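Local structure of hypothetical protein (Aquifex aeolicus, 2HEK) at residues Ile131-Arg136 / Asp144-Leu149; Asp164-Asp169 / Gln219-Lys224. The protein binds GDP and a zinc ion and, as a member of the HD-domain family, may act as a dGTPase, although its function is not established. All coordinates share one frame; numbering follows the deposited sequence.

Contact 1: residues Ile131-Arg136 / Asp144-Leu149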
ATOM      1  N   ILE A 131     -16.203   5.414 -37.281  1.00 27.45           N
ATOM      2  CA  ILE A 131     -15.905   6.680 -36.631  1.00 29.02           C
ATOM      3  C   ILE A 131     -17.192   7.345 -36.111  1.00 30.40           C
ATOM      4  O   ILE A 131     -17.186   7.971 -35.043  1.00 30.70           O
ATOM      5  CB  ILE A 131     -15.111   7.612 -37.548  1.00 26.69           C
ATOM      6  CG1 ILE A 131     -13.720   7.024 -37.854  1.00 30.13           C
ATOM      7  CG2 ILE A 131     -14.938   8.964 -36.927  1.00 29.09           C
ATOM      8  CD1 ILE A 131     -12.865   7.902 -38.855  1.00 28.06           C
ATOM      9  N   GLU A 132     -18.300   7.261 -36.857  1.00 30.37           N
ATOM     10  CA  GLU A 132     -19.552   7.814 -36.310  1.00 30.12           C
ATOM     11  C   GLU A 132     -19.987   7.022 -35.091  1.00 28.66           C
ATOM     12  O   GLU A 132     -20.554   7.598 -34.189  1.00 30.68           O
ATOM     13  CB  GLU A 132     -20.701   7.831 -37.333  1.00 32.14           C
ATOM     14  CG  GLU A 132     -20.392   8.591 -38.617  1.00 33.51           C
ATOM     15  CD  GLU A 132     -20.172  10.083 -38.398  1.00 39.20           C
ATOM     16  OE1 GLU A 132     -20.872  10.712 -37.560  1.00 43.17           O
ATOM     17  OE2 GLU A 132     -19.284  10.651 -39.068  1.00 42.60           O
ATOM     18  N   ARG A 133     -19.742   5.707 -35.080  1.00 26.53           N
ATOM     19  CA  ARG A 133     -20.106   4.857 -33.936  1.00 31.31           C
ATOM     20  C   ARG A 133     -19.227   5.169 -32.715  1.00 32.76           C
ATOM     21  O   ARG A 133     -19.740   5.293 -31.615  1.00 31.99           O
ATOM     22  CB  ARG A 133     -19.988   3.372 -34.311  1.00 32.14           C
ATOM     23  CG  ARG A 133     -21.023   2.970 -35.378  1.00 33.82           C
ATOM     24  CD  ARG A 133     -20.826   1.563 -35.858  1.00 33.05           C
ATOM     25  NE  ARG A 133     -21.166   0.539 -34.853  1.00 36.88           N
ATOM     26  CZ  ARG A 133     -20.307  -0.317 -34.298  1.00 36.13           C
ATOM     27  NH1 ARG A 133     -19.009  -0.261 -34.578  1.00 34.98           N
ATOM     28  NH2 ARG A 133     -20.753  -1.228 -33.433  1.00 36.50           N
ATOM     29  N   LEU A 134     -17.913   5.312 -32.935  1.00 30.66           N
ATOM     30  CA  LEU A 134     -16.998   5.780 -31.887  1.00 31.65           C
ATOM     31  C   LEU A 134     -17.494   7.076 -31.232  1.00 31.96           C
ATOM     32  O   LEU A 134     -17.501   7.199 -30.012  1.00 34.31           O
ATOM     33  CB  LEU A 134     -15.588   5.982 -32.453  1.00 29.90           C
ATOM     34  CG  LEU A 134     -14.484   6.416 -31.458  1.00 31.51           C
ATOM     35  CD1 LEU A 134     -13.163   5.981 -32.036  1.00 33.28           C
ATOM     36  CD2 LEU A 134     -14.463   7.907 -31.275  1.00 30.39           C
ATOM     37  N   VAL A 135     -17.895   8.044 -32.039  1.00 29.34           N
ATOM     38  CA  VAL A 135     -18.426   9.311 -31.507  1.00 32.26           C
ATOM     39  C   VAL A 135     -19.660   9.110 -30.607  1.00 34.20           C
ATOM     40  O   VAL A 135     -19.725   9.637 -29.505  1.00 37.08           O
ATOM     41  CB  VAL A 135     -18.742  10.311 -32.634  1.00 32.74           C
ATOM     42  CG1 VAL A 135     -19.574  11.485 -32.078  1.00 34.14           C
ATOM     43  CG2 VAL A 135     -17.443  10.799 -33.272  1.00 33.05           C
ATOM     44  N   ARG A 136     -20.628   8.329 -31.064  1.00 35.24           N
ATOM     45  CA  ARG A 136     -21.834   8.037 -30.275  1.00 33.30           C
ATOM     46  C   ARG A 136     -21.502   7.314 -28.979  1.00 33.48           C
ATOM     47  O   ARG A 136     -22.045   7.633 -27.939  1.00 34.21           O
ATOM     48  CB  ARG A 136     -22.827   7.188 -31.103  1.00 34.46           C
ATOM     49  CG  ARG A 136     -23.566   8.032 -32.149  1.00 36.86           C
ATOM     50  CD  ARG A 136     -24.807   7.335 -32.755  1.00 33.61           C
ATOM     51  NE  ARG A 136     -24.451   6.169 -33.558  1.00 37.44           N
ATOM     52  CZ  ARG A 136     -24.099   6.248 -34.850  1.00 34.36           C
ATOM     53  NH1 ARG A 136     -24.021   7.418 -35.458  1.00 34.55           N
ATOM     54  NH2 ARG A 136     -23.798   5.172 -35.514  1.00 29.73           N
ATOM     55  N   ASP A 144     -28.063   1.817 -31.249  1.00 47.13           N
ATOM     56  CA  ASP A 144     -28.464   0.410 -31.214  1.00 47.77           C
ATOM     57  C   ASP A 144     -27.913  -0.287 -29.972  1.00 49.11           C
ATOM     58  O   ASP A 144     -27.304   0.372 -29.113  1.00 46.85           O
ATOM     59  CB  ASP A 144     -28.136  -0.344 -32.525  1.00 48.65           C
ATOM     60  CG  ASP A 144     -26.645  -0.384 -32.851  1.00 53.23           C
ATOM     61  OD1 ASP A 144     -25.800  -0.409 -31.938  1.00 52.79           O
ATOM     62  OD2 ASP A 144     -26.303  -0.433 -34.050  1.00 55.16           O
ATOM     63  N   GLU A 145     -28.130  -1.596 -29.875  1.00 49.98           N
ATOM     64  CA  GLU A 145     -27.769  -2.343 -28.665  1.00 52.06           C
ATOM     65  C   GLU A 145     -26.271  -2.613 -28.525  1.00 49.82           C
ATOM     66  O   GLU A 145     -25.750  -2.602 -27.424  1.00 48.37           O
ATOM     67  CB  GLU A 145     -28.560  -3.637 -28.582  1.00 57.22           C
ATOM     68  CG  GLU A 145     -30.050  -3.421 -28.303  1.00 65.69           C
ATOM     69  CD  GLU A 145     -30.318  -2.474 -27.132  1.00 69.77           C
ATOM     70  OE1 GLU A 145     -30.068  -2.860 -25.955  1.00 74.23           O
ATOM     71  OE2 GLU A 145     -30.783  -1.338 -27.393  1.00 76.32           O
ATOM     72  N   GLU A 146     -25.578  -2.854 -29.640  1.00 47.69           N
ATOM     73  CA  GLU A 146     -24.123  -2.973 -29.611  1.00 46.34           C
ATOM     74  C   GLU A 146     -23.512  -1.659 -29.143  1.00 44.26           C
ATOM     75  O   GLU A 146     -22.666  -1.661 -28.253  1.00 44.65           O
ATOM     76  CB  GLU A 146     -23.560  -3.394 -30.976  1.00 49.46           C
ATOM     77  CG  GLU A 146     -22.008  -3.426 -31.085  1.00 51.10           C
ATOM     78  CD  GLU A 146     -21.286  -4.510 -30.240  1.00 53.53           C
ATOM     79  OE1 GLU A 146     -21.882  -5.142 -29.323  1.00 54.33           O
ATOM     80  OE2 GLU A 146     -20.077  -4.716 -30.496  1.00 51.89           O
ATOM     81  N   GLU A 147     -23.951  -0.541 -29.722  1.00 38.49           N
ATOM     82  CA  GLU A 147     -23.420   0.741 -29.334  1.00 38.54           C
ATOM     83  C   GLU A 147     -23.712   1.019 -27.862  1.00 38.85           C
ATOM     84  O   GLU A 147     -22.878   1.605 -27.185  1.00 36.66           O
ATOM     85  CB  GLU A 147     -23.952   1.858 -30.184  1.00 36.78           C
ATOM     86  CG  GLU A 147     -23.391   1.873 -31.648  1.00 39.97           C
ATOM     87  CD  GLU A 147     -24.044   2.967 -32.506  1.00 41.12           C
ATOM     88  OE1 GLU A 147     -24.617   3.917 -31.933  1.00 40.06           O
ATOM     89  OE2 GLU A 147     -23.977   2.896 -33.764  1.00 44.46           O
ATOM     90  N   LYS A 148     -24.880   0.598 -27.380  1.00 37.09           N
ATOM     91  CA  LYS A 148     -25.248   0.837 -25.983  1.00 39.12           C
ATOM     92  C   LYS A 148     -24.344   0.044 -25.035  1.00 36.75           C
ATOM     93  O   LYS A 148     -23.871   0.600 -24.050  1.00 33.03           O
ATOM     94  CB  LYS A 148     -26.736   0.555 -25.709  1.00 43.20           C
ATOM     95  CG  LYS A 148     -27.174   0.821 -24.245  1.00 43.49           C
ATOM     96  CD  LYS A 148     -28.625   0.409 -24.041  1.00 48.05           C
ATOM     97  CE  LYS A 148     -29.155   0.761 -22.656  1.00 51.24           C
ATOM     98  NZ  LYS A 148     -30.637   0.360 -22.533  1.00 58.75           N
ATOM     99  N   LEU A 149     -24.091  -1.230 -25.331  1.00 36.68           N
ATOM    100  CA  LEU A 149     -23.171  -2.017 -24.498  1.00 38.64           C
ATOM    101  C   LEU A 149     -21.787  -1.353 -24.436  1.00 39.07           C
ATOM    102  O   LEU A 149     -21.185  -1.237 -23.362  1.00 36.20           O
ATOM    103  CB  LEU A 149     -23.030  -3.468 -25.016  1.00 37.98           C
ATOM    104  CG  LEU A 149     -21.966  -4.364 -24.371  1.00 39.72           C
ATOM    105  CD1 LEU A 149     -22.267  -4.600 -22.869  1.00 43.32           C
ATOM    106  CD2 LEU A 149     -21.843  -5.703 -25.087  1.00 40.19           C
TER
HETATM  107  O   HOH W   1     -24.047   0.731 -34.991  1.00 51.53           O
HETATM  108  O   HOH W   2     -23.453  -1.525 -33.789  1.00 53.49           O
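R136 and E147 form a bidentate salt bridge, NE reaching OE1 at 2.8 Å and NH2 reaching OE2 at 2.9 Å. Both bonds are nearly straight, and both carboxylate oxygens are met on their syn side. The acceptors lie in the guanidinium plane, but the two flat groups are turned 30° apart, which tilts the donors out of the carboxylate plane. The E147 chain, extended beyond CG (chi2 176°), sets the carboxylate between the helices, where R136 meets it. This is the tight part of the contact: E147 is buried, and OE1 also accepts from the backbone N of E143. R133 crosses E147 obliquely, its CG 3.4 Å from OE2, while NE makes only a long salt bridge to that oxygen; its NH2 is salt-bridged to E73, its strongest polar partner, and NH1 to D130. E146 lays CG against the edge of that guanidinium, 3.5 Å from R133 NH2. The looser, watery side lies between R133 and D144. One water accepts from R133 NE and lies close to D144 OD2 and E147 OE2; a second accepts from R133 NH2. D144, at the N-cap, takes the backbone N of E147 on OD1 at 2.9 Å, fixing the helix turn from which the glutamate projects. The whole is a salt-bridge network between consecutive helices, crossing at -50°, on the periphery of the helical HD domain.

Contact 2: residues Asp164-Asp169 / Gln219-Lys224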
ATOM      1  N   ASP A 164     -11.486   5.295 -13.514  1.00 21.97           N
ATOM      2  CA  ASP A 164     -10.180   5.933 -13.502  1.00 24.09           C
ATOM      3  C   ASP A 164     -10.194   7.210 -12.693  1.00 24.86           C
ATOM      4  O   ASP A 164      -9.304   7.424 -11.864  1.00 24.93           O
ATOM      5  CB  ASP A 164      -9.612   6.262 -14.882  1.00 23.32           C
ATOM      6  CG  ASP A 164      -8.207   6.848 -14.764  1.00 25.92           C
ATOM      7  OD1 ASP A 164      -8.064   8.090 -14.851  1.00 25.82           O
ATOM      8  OD2 ASP A 164      -7.258   6.068 -14.603  1.00 25.49           O
ATOM      9  N   TYR A 165     -11.167   8.126 -12.909  1.00 24.94           N
ATOM     10  CA  TYR A 165     -11.027   9.383 -12.183  1.00 27.42           C
ATOM     11  C   TYR A 165     -11.231   9.238 -10.680  1.00 25.84           C
ATOM     12  O   TYR A 165     -10.585   9.957  -9.919  1.00 27.13           O
ATOM     13  CB  TYR A 165     -11.834  10.528 -12.823  1.00 27.14           C
ATOM     14  CG  TYR A 165     -13.339  10.553 -12.719  1.00 29.97           C
ATOM     15  CD1 TYR A 165     -13.978  10.537 -11.492  1.00 29.31           C
ATOM     16  CD2 TYR A 165     -14.106  10.570 -13.888  1.00 30.71           C
ATOM     17  CE1 TYR A 165     -15.375  10.551 -11.437  1.00 30.03           C
ATOM     18  CE2 TYR A 165     -15.509  10.573 -13.846  1.00 31.49           C
ATOM     19  CZ  TYR A 165     -16.141  10.562 -12.611  1.00 30.78           C
ATOM     20  OH  TYR A 165     -17.515  10.569 -12.543  1.00 34.68           O
ATOM     21  N   LEU A 166     -12.099   8.330 -10.226  1.00 23.58           N
ATOM     22  CA  LEU A 166     -12.286   8.192  -8.777  1.00 26.62           C
ATOM     23  C   LEU A 166     -10.976   7.790  -8.132  1.00 21.81           C
ATOM     24  O   LEU A 166     -10.560   8.384  -7.138  1.00 23.56           O
ATOM     25  CB  LEU A 166     -13.380   7.176  -8.408  1.00 23.85           C
ATOM     26  CG  LEU A 166     -14.822   7.614  -8.716  1.00 26.73           C
ATOM     27  CD1 LEU A 166     -15.743   6.383  -8.489  1.00 28.60           C
ATOM     28  CD2 LEU A 166     -15.238   8.840  -7.831  1.00 22.07           C
ATOM     29  N   ARG A 167     -10.325   6.779  -8.705  1.00 27.47           N
ATOM     30  CA  ARG A 167      -9.000   6.306  -8.212  1.00 21.18           C
ATOM     31  C   ARG A 167      -7.892   7.351  -8.363  1.00 23.97           C
ATOM     32  O   ARG A 167      -7.063   7.556  -7.454  1.00 22.59           O
ATOM     33  CB  ARG A 167      -8.617   4.963  -8.886  1.00 31.14           C
ATOM     34  CG  ARG A 167      -7.212   4.350  -8.499  1.00 22.73           C
ATOM     35  CD  ARG A 167      -6.873   2.826  -9.092  1.00 33.51           C
ATOM     36  NE  ARG A 167      -5.703   2.339  -8.381  1.00 27.56           N
ATOM     37  CZ  ARG A 167      -5.321   1.084  -8.408  1.00 39.65           C
ATOM     38  NH1 ARG A 167      -6.032   0.194  -9.103  1.00 37.91           N
ATOM     39  NH2 ARG A 167      -4.256   0.713  -7.727  1.00 40.67           N
ATOM     40  N   ARG A 168      -7.815   8.011  -9.512  1.00 21.51           N
ATOM     41  CA  ARG A 168      -6.759   8.985  -9.726  1.00 22.37           C
ATOM     42  C   ARG A 168      -6.957  10.234  -8.818  1.00 24.80           C
ATOM     43  O   ARG A 168      -5.985  10.765  -8.238  1.00 22.50           O
ATOM     44  CB  ARG A 168      -6.713   9.379 -11.231  1.00 22.47           C
ATOM     45  CG  ARG A 168      -5.506  10.283 -11.654  1.00 23.99           C
ATOM     46  CD  ARG A 168      -5.418  10.483 -13.228  1.00 24.42           C
ATOM     47  NE  ARG A 168      -5.480   9.154 -13.850  1.00 22.79           N
ATOM     48  CZ  ARG A 168      -4.435   8.357 -14.028  1.00 22.19           C
ATOM     49  NH1 ARG A 168      -3.199   8.766 -13.722  1.00 21.25           N
ATOM     50  NH2 ARG A 168      -4.634   7.150 -14.510  1.00 24.36           N
ATOM     51  N   ASP A 169      -8.208  10.709  -8.710  1.00 22.84           N
ATOM     52  CA  ASP A 169      -8.533  11.846  -7.849  1.00 22.49           C
ATOM     53  C   ASP A 169      -8.144  11.513  -6.411  1.00 22.50           C
ATOM     54  O   ASP A 169      -7.536  12.341  -5.752  1.00 23.41           O
ATOM     55  CB  ASP A 169     -10.018  12.234  -7.948  1.00 21.74           C
ATOM     56  CG  ASP A 169     -10.407  12.782  -9.341  1.00 24.90           C
ATOM     57  OD1 ASP A 169      -9.523  13.027 -10.180  1.00 26.58           O
ATOM     58  OD2 ASP A 169     -11.612  12.958  -9.602  1.00 26.83           O
ATOM     59  N   GLN A 219     -15.670  14.447   0.470  1.00 28.88           N
ATOM     60  CA  GLN A 219     -14.358  14.970   0.877  1.00 31.28           C
ATOM     61  C   GLN A 219     -13.833  16.005  -0.127  1.00 27.75           C
ATOM     62  O   GLN A 219     -13.234  17.022   0.274  1.00 25.86           O
ATOM     63  CB  GLN A 219     -13.358  13.814   1.128  1.00 30.57           C
ATOM     64  CG  GLN A 219     -11.898  14.207   1.458  1.00 37.68           C
ATOM     65  CD  GLN A 219     -11.680  14.540   2.953  1.00 46.77           C
ATOM     66  OE1 GLN A 219     -12.642  14.730   3.706  1.00 49.72           O
ATOM     67  NE2 GLN A 219     -10.406  14.610   3.375  1.00 51.08           N
ATOM     68  N   VAL A 220     -14.037  15.751  -1.425  1.00 26.80           N
ATOM     69  CA  VAL A 220     -13.382  16.573  -2.466  1.00 23.83           C
ATOM     70  C   VAL A 220     -14.358  17.375  -3.353  1.00 26.03           C
ATOM     71  O   VAL A 220     -14.314  18.616  -3.361  1.00 29.02           O
ATOM     72  CB  VAL A 220     -12.428  15.727  -3.391  1.00 24.83           C
ATOM     73  CG1 VAL A 220     -11.817  16.631  -4.459  1.00 26.04           C
ATOM     74  CG2 VAL A 220     -11.320  15.013  -2.574  1.00 23.01           C
ATOM     75  N   TYR A 221     -15.229  16.689  -4.095  1.00 24.16           N
ATOM     76  CA  TYR A 221     -16.016  17.383  -5.135  1.00 29.58           C
ATOM     77  C   TYR A 221     -16.990  18.397  -4.495  1.00 29.45           C
ATOM     78  O   TYR A 221     -17.293  19.450  -5.080  1.00 30.89           O
ATOM     79  CB  TYR A 221     -16.763  16.385  -6.075  1.00 29.80           C
ATOM     80  CG  TYR A 221     -15.893  15.237  -6.641  1.00 26.51           C
ATOM     81  CD1 TYR A 221     -16.411  13.944  -6.758  1.00 25.45           C
ATOM     82  CD2 TYR A 221     -14.552  15.457  -7.053  1.00 26.02           C
ATOM     83  CE1 TYR A 221     -15.635  12.884  -7.277  1.00 25.18           C
ATOM     84  CE2 TYR A 221     -13.762  14.390  -7.547  1.00 28.05           C
ATOM     85  CZ  TYR A 221     -14.325  13.121  -7.673  1.00 27.13           C
ATOM     86  OH  TYR A 221     -13.555  12.053  -8.160  1.00 26.76           O
ATOM     87  N   PHE A 222     -17.466  18.098  -3.294  1.00 29.67           N
ATOM     88  CA  PHE A 222     -18.420  19.012  -2.624  1.00 31.42           C
ATOM     89  C   PHE A 222     -17.772  19.777  -1.488  1.00 29.87           C
ATOM     90  O   PHE A 222     -18.471  20.335  -0.642  1.00 33.02           O
ATOM     91  CB  PHE A 222     -19.661  18.255  -2.127  1.00 29.96           C
ATOM     92  CG  PHE A 222     -20.515  17.723  -3.228  1.00 33.04           C
ATOM     93  CD1 PHE A 222     -21.437  16.695  -2.966  1.00 37.04           C
ATOM     94  CD2 PHE A 222     -20.386  18.205  -4.541  1.00 30.62           C
ATOM     95  CE1 PHE A 222     -22.264  16.178  -4.002  1.00 39.07           C
ATOM     96  CE2 PHE A 222     -21.199  17.702  -5.593  1.00 36.09           C
ATOM     97  CZ  PHE A 222     -22.153  16.682  -5.308  1.00 36.08           C
ATOM     98  N   HIS A 223     -16.435  19.809  -1.457  1.00 27.24           N
ATOM     99  CA  HIS A 223     -15.726  20.526  -0.409  1.00 28.16           C
ATOM    100  C   HIS A 223     -16.193  22.000  -0.516  1.00 29.89           C
ATOM    101  O   HIS A 223     -16.272  22.553  -1.601  1.00 30.11           O
ATOM    102  CB  HIS A 223     -14.203  20.415  -0.629  1.00 28.24           C
ATOM    103  CG  HIS A 223     -13.386  20.985   0.477  1.00 28.99           C
ATOM    104  ND1 HIS A 223     -13.229  22.342   0.657  1.00 27.44           N
ATOM    105  CD2 HIS A 223     -12.653  20.382   1.454  1.00 29.31           C
ATOM    106  CE1 HIS A 223     -12.439  22.556   1.692  1.00 27.78           C
ATOM    107  NE2 HIS A 223     -12.049  21.384   2.175  1.00 31.44           N
ATOM    108  N   LYS A 224     -16.486  22.621   0.616  1.00 29.60           N
ATOM    109  CA  LYS A 224     -17.159  23.923   0.591  1.00 31.85           C
ATOM    110  C   LYS A 224     -16.293  24.977  -0.094  1.00 32.10           C
ATOM    111  O   LYS A 224     -16.817  25.836  -0.791  1.00 32.96           O
ATOM    112  CB  LYS A 224     -17.513  24.359   2.002  1.00 32.93           C
ATOM    113  CG  LYS A 224     -16.331  24.639   2.891  1.00 36.83           C
ATOM    114  CD  LYS A 224     -16.732  24.622   4.380  1.00 44.54           C
ATOM    115  CE  LYS A 224     -15.625  25.247   5.213  1.00 47.83           C
ATOM    116  NZ  LYS A 224     -15.825  25.006   6.672  1.00 53.64           N
TER
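Y221 has CG anti to its carbonyl carbon (chi1 -49°), and D169 holds CG in the same relation (chi1 -66°); these torsions bring the phenol oxygen and the carboxylate together between HD-domain helix 160-173 and the C-terminal end of helix 203-221. Y221 OH donates to D169 OD2 at 2.6 Å, though the position of that oxygen is less certain. OD2 lies at the edge of the phenol, near the ring plane, with the carboxylate plane turned 82° from the ring, almost perpendicular. L166 crosses the tyrosine side chain at about a right angle and sets its CD2 methyl at the ring edge, 4.1 Å from Y221 CE1. M216 touches L166, D169 and Y221, and a glycerol, probably from the crystallisation liquor, also bonds to OD2 of D169. A phenylalanine in place of Y221 would probably leave D169 OD2 without its hydrogen-bonded link to helix 203-221. Within helix 160-173, R168 and D164 make a bidentate salt bridge, NE to OD1 and NH2 to OD2; D164 OD1 also bonds to H54, a zinc ligand, so the helix that receives Y221 also carries a second-shell residue of the metal site. Y165 lies beside zinc ligands H54 and D161, and its ring reaches back obliquely to the phenol, with CD1 3.7 Å from Y221 OH.

In the fold
From the N terminus, the chain runs through the first GDP-pocket residues and the zinc ligands H54 and D85 before reaching helix 128-139. Contact 1 closes a short loop, seven residues lying between its segments, and pairs this helix with helix 145-155. The next helix, 160-173, carries the zinc ligand D161 in its first turn and opens contact 2, which closes a much longer loop of 49 intervening residues at the end of helix 203-221. The two loops are in series, neither nested nor crossed, with centres 29 Å apart. Contact 1 ties neighbouring helices within the HD region at the periphery; contact 2, nearer the chain centre, joins that region to the HD-associated region.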